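Local coordinates for protein fructosyl amine:oxygen oxidoreductase (Neosartorya fumigata, PDB 4WCT) that probably uses its bound FAD to oxidise fructosyl amines (Amadori products) with oxygen, and so acts as a deglycating enzyme, at residues Ala367-Arg372 with Val381-Ser386. Sequence-based numbering, arbitrary orientation.
With FAD (flavin-adenine dinucleotide), chain C.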
loop_
_atom_site.group_PDB
_atom_site.type_symbol
_atom_site.label_atom_id
_atom_site.label_comp_id
_atom_site.label_asym_id
_atom_site.label_seq_id
_atom_site.Cartn_x
_atom_site.Cartn_y
_atom_site.Cartn_z
ATOM N N ALA A 367 8.077 -9.087 0.376
ATOM C CA ALA A 367 8.961 -8.153 -0.319
ATOM C C ALA A 367 8.390 -7.810 -1.679
ATOM O O ALA A 367 7.529 -8.522 -2.204
ATOM C CB ALA A 367 10.396 -8.705 -0.411
ATOM N N PHE A 368 8.762 -6.634 -2.184
ATOM C CA PHE A 368 8.279 -6.204 -3.481
ATOM C C PHE A 368 8.743 -7.120 -4.607
ATOM O O PHE A 368 9.578 -7.997 -4.432
ATOM C CB PHE A 368 8.721 -4.781 -3.775
ATOM C CG PHE A 368 8.434 -3.790 -2.641
ATOM C CD1 PHE A 368 7.240 -3.866 -1.900
ATOM C CD2 PHE A 368 9.309 -2.741 -2.397
ATOM C CE1 PHE A 368 6.990 -2.965 -0.883
ATOM C CE2 PHE A 368 9.072 -1.856 -1.342
ATOM C CZ PHE A 368 7.912 -1.980 -0.590
ATOM N N LEU A 369 8.125 -6.945 -5.747
ATOM C CA LEU A 369 8.489 -7.713 -6.949
ATOM C C LEU A 369 8.718 -6.721 -8.079
ATOM O O LEU A 369 7.778 -6.166 -8.661
ATOM C CB LEU A 369 7.407 -8.729 -7.274
ATOM C CG LEU A 369 7.496 -9.467 -8.624
ATOM C CD1 LEU A 369 8.859 -10.110 -8.812
ATOM C CD2 LEU A 369 6.362 -10.473 -8.766
ATOM N N ILE A 370 9.994 -6.400 -8.292
ATOM C CA ILE A 370 10.359 -5.383 -9.264
ATOM C C ILE A 370 11.511 -5.959 -10.070
ATOM O O ILE A 370 12.611 -6.116 -9.538
ATOM C CB ILE A 370 10.825 -4.079 -8.597
ATOM C CG1 ILE A 370 9.722 -3.464 -7.753
ATOM C CG2 ILE A 370 11.267 -3.073 -9.642
ATOM C CD1 ILE A 370 10.245 -2.370 -6.861
ATOM N N ASP A 371 11.225 -6.360 -11.308
ATOM C CA ASP A 371 12.230 -7.047 -12.127
ATOM C C ASP A 371 11.786 -7.091 -13.571
ATOM O O ASP A 371 10.610 -7.043 -13.867
ATOM C CB ASP A 371 12.418 -8.475 -11.616
ATOM C CG ASP A 371 13.760 -9.088 -12.013
ATOM O OD1 ASP A 371 14.605 -8.410 -12.670
ATOM O OD2 ASP A 371 13.989 -10.239 -11.592
ATOM N N ARG A 372 12.755 -7.263 -14.463
ATOM C CA ARG A 372 12.472 -7.632 -15.831
ATOM C C ARG A 372 12.065 -9.079 -15.925
ATOM O O ARG A 372 12.542 -9.903 -15.173
ATOM C CB ARG A 372 13.708 -7.344 -16.695
ATOM C CG ARG A 372 14.211 -5.910 -16.525
ATOM C CD ARG A 372 15.607 -5.680 -17.110
ATOM N NE ARG A 372 15.665 -6.119 -18.498
ATOM C CZ ARG A 372 15.810 -5.305 -19.540
ATOM N NH1 ARG A 372 15.957 -3.997 -19.352
ATOM N NH2 ARG A 372 15.818 -5.802 -20.775
ATOM N N VAL A 381 8.028 -5.738 -14.470
ATOM C CA VAL A 381 6.941 -5.777 -13.468
ATOM C C VAL A 381 7.349 -4.965 -12.234
ATOM O O VAL A 381 8.486 -5.003 -11.800
ATOM C CB VAL A 381 6.537 -7.231 -13.094
ATOM C CG1 VAL A 381 6.084 -8.008 -14.321
ATOM C CG2 VAL A 381 7.650 -7.983 -12.368
ATOM N N ALA A 382 6.391 -4.243 -11.670
ATOM C CA ALA A 382 6.608 -3.468 -10.454
ATOM C C ALA A 382 5.329 -3.546 -9.625
ATOM O O ALA A 382 4.406 -2.753 -9.781
ATOM C CB ALA A 382 6.984 -2.021 -10.782
ATOM N N VAL A 383 5.278 -4.620 -8.846
ATOM C CA VAL A 383 4.074 -5.076 -8.172
ATOM C C VAL A 383 4.443 -5.607 -6.788
ATOM O O VAL A 383 5.617 -5.594 -6.368
ATOM C CB VAL A 383 3.352 -6.160 -8.999
ATOM C CG1 VAL A 383 2.875 -5.605 -10.342
ATOM C CG2 VAL A 383 4.224 -7.372 -9.203
ATOM N N GLY A 384 3.426 -6.003 -6.031
ATOM C CA GLY A 384 3.663 -6.712 -4.783
ATOM C C GLY A 384 3.930 -5.749 -3.628
ATOM O O GLY A 384 4.740 -6.026 -2.737
ATOM N N GLY A 385 3.185 -4.653 -3.589
ATOM C CA GLY A 385 3.274 -3.714 -2.459
ATOM C C GLY A 385 3.167 -4.339 -1.077
ATOM O O GLY A 385 3.774 -3.858 -0.133
ATOM N N SER A 386 2.402 -5.420 -0.964
ATOM C CA SER A 386 2.464 -6.291 0.224
ATOM C C SER A 386 2.158 -5.511 1.521
ATOM O O SER A 386 2.653 -5.867 2.587
ATOM C CB SER A 386 3.820 -6.973 0.328
ATOM O OG SER A 386 4.033 -7.876 -0.742
HETATM P PA FAD C . -2.329 1.116 -6.533
HETATM O O1A FAD C . -1.962 2.359 -5.775
HETATM O O2A FAD C . -3.532 0.314 -6.148
HETATM O O5B FAD C . -2.448 1.544 -8.040
HETATM C C5B FAD C . -2.798 0.570 -9.034
HETATM C C4B FAD C . -3.359 1.316 -10.239
HETATM O O4B FAD C . -3.516 0.376 -11.352
HETATM C C3B FAD C . -4.722 1.957 -10.001
HETATM O O3B FAD C . -4.720 3.364 -10.294
HETATM C C2B FAD C . -5.653 1.193 -10.948
HETATM O O2B FAD C . -6.781 1.925 -11.422
HETATM C C1B FAD C . -4.686 0.738 -12.042
HETATM N N9A FAD C . -5.199 -0.440 -12.776
HETATM C C8A FAD C . -5.897 -1.480 -12.285
HETATM N N7A FAD C . -6.245 -2.330 -13.279
HETATM C C5A FAD C . -5.668 -1.841 -14.407
HETATM C C6A FAD C . -5.691 -2.215 -15.816
HETATM N N6A FAD C . -6.333 -3.324 -16.221
HETATM N N1A FAD C . -5.066 -1.386 -16.680
HETATM C C2A FAD C . -4.399 -0.286 -16.308
HETATM N N3A FAD C . -4.376 0.134 -15.032
HETATM C C4A FAD C . -4.994 -0.604 -14.078
HETATM N N1 FAD C . 1.164 1.088 2.641
HETATM C C2 FAD C . 1.996 1.853 3.431
HETATM O O2 FAD C . 3.127 2.082 3.006
HETATM N N3 FAD C . 1.562 2.424 4.558
HETATM C C4 FAD C . 0.336 2.169 5.061
HETATM O O4 FAD C . -0.111 2.672 6.129
HETATM C C4X FAD C . -0.586 1.348 4.295
HETATM N N5 FAD C . -1.838 1.085 4.755
HETATM C C5X FAD C . -2.742 0.524 3.895
HETATM C C6 FAD C . -4.091 0.445 4.227
HETATM C C7 FAD C . -4.971 -0.219 3.394
HETATM C C7M FAD C . -6.418 -0.226 3.736
HETATM C C8 FAD C . -4.482 -0.777 2.126
HETATM C C8M FAD C . -5.384 -1.461 1.166
HETATM C C9 FAD C . -3.175 -0.614 1.740
HETATM C C9A FAD C . -2.270 -0.031 2.602
HETATM N N10 FAD C . -0.919 0.053 2.254
HETATM C C10 FAD C . -0.078 0.830 3.052
HETATM C "C1'" FAD C . -0.331 -0.517 1.051
HETATM C "C2'" FAD C . -0.233 0.479 -0.093
HETATM O "O2'" FAD C . -1.496 1.122 -0.194
HETATM C "C3'" FAD C . 0.097 -0.288 -1.381
HETATM O "O3'" FAD C . 1.184 -1.195 -1.146
HETATM C "C4'" FAD C . 0.439 0.660 -2.535
HETATM O "O4'" FAD C . -0.499 1.735 -2.563
HETATM C "C5'" FAD C . 0.337 -0.130 -3.833
HETATM O "O5'" FAD C . 0.699 0.727 -4.915
HETATM P P FAD C . 0.462 0.233 -6.426
HETATM O O1P FAD C . 0.889 1.356 -7.343
HETATM O O2P FAD C . 1.081 -1.139 -6.540
HETATM O O3P FAD C . -1.132 0.068 -6.507
#
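L369 and V383 face each other as a hydrogen-bonded pair of an antiparallel β hairpin, and their side chains pack tightly with V381. L369 N gives its hydrogen to V383 O at 2.9 Å, and V383 N returns a nearly straight bond to L369 O, 174° at the hydrogen. Their side chains lie alongside each other on one face of the sheet, L369 CD2 touching V383 CG2 at 3.8 Å. With its CG anti to the backbone N (chi1 170°), L369 also reaches V381, whose CG2 meets that CG at 4.0 Å. On the other face I370 and A382 form a non-hydrogen-bonded pair, where I370 CG1 lies 4.3 Å from A382 CB.

Toward D371 the contact thins out. Two backbone bonds still join D371 and V381, but the D371 carboxylate turns away, partly exposed, and its OD2 takes the backbone N-H of W418.

Past the strands, at the opposite end, the chain turns through G384 and G385 toward the cofactor. The F368 ring offers its edge to two carbonyls lying near its plane: CD1 is 3.4 Å from G384 O and CE1 3.4 Å from G385 O. G384 O also receives the S386 hydroxyl, which comes from well above the carbonyl plane. G385 belongs to the FAD pocket, and its CA passes 3.5 Å from O3' of the FAD ribityl chain.

W36 and F94 meet the F368 ring edge-to-face. Strand 369-372 is an edge strand of the six-stranded mixed sheet within this chain, and 379-383 continues it to strand 233-236 in the Rossmann-type FAD-binding fold, while helix 393-404 covers the I370 and A382 face through I396, I400 and A403.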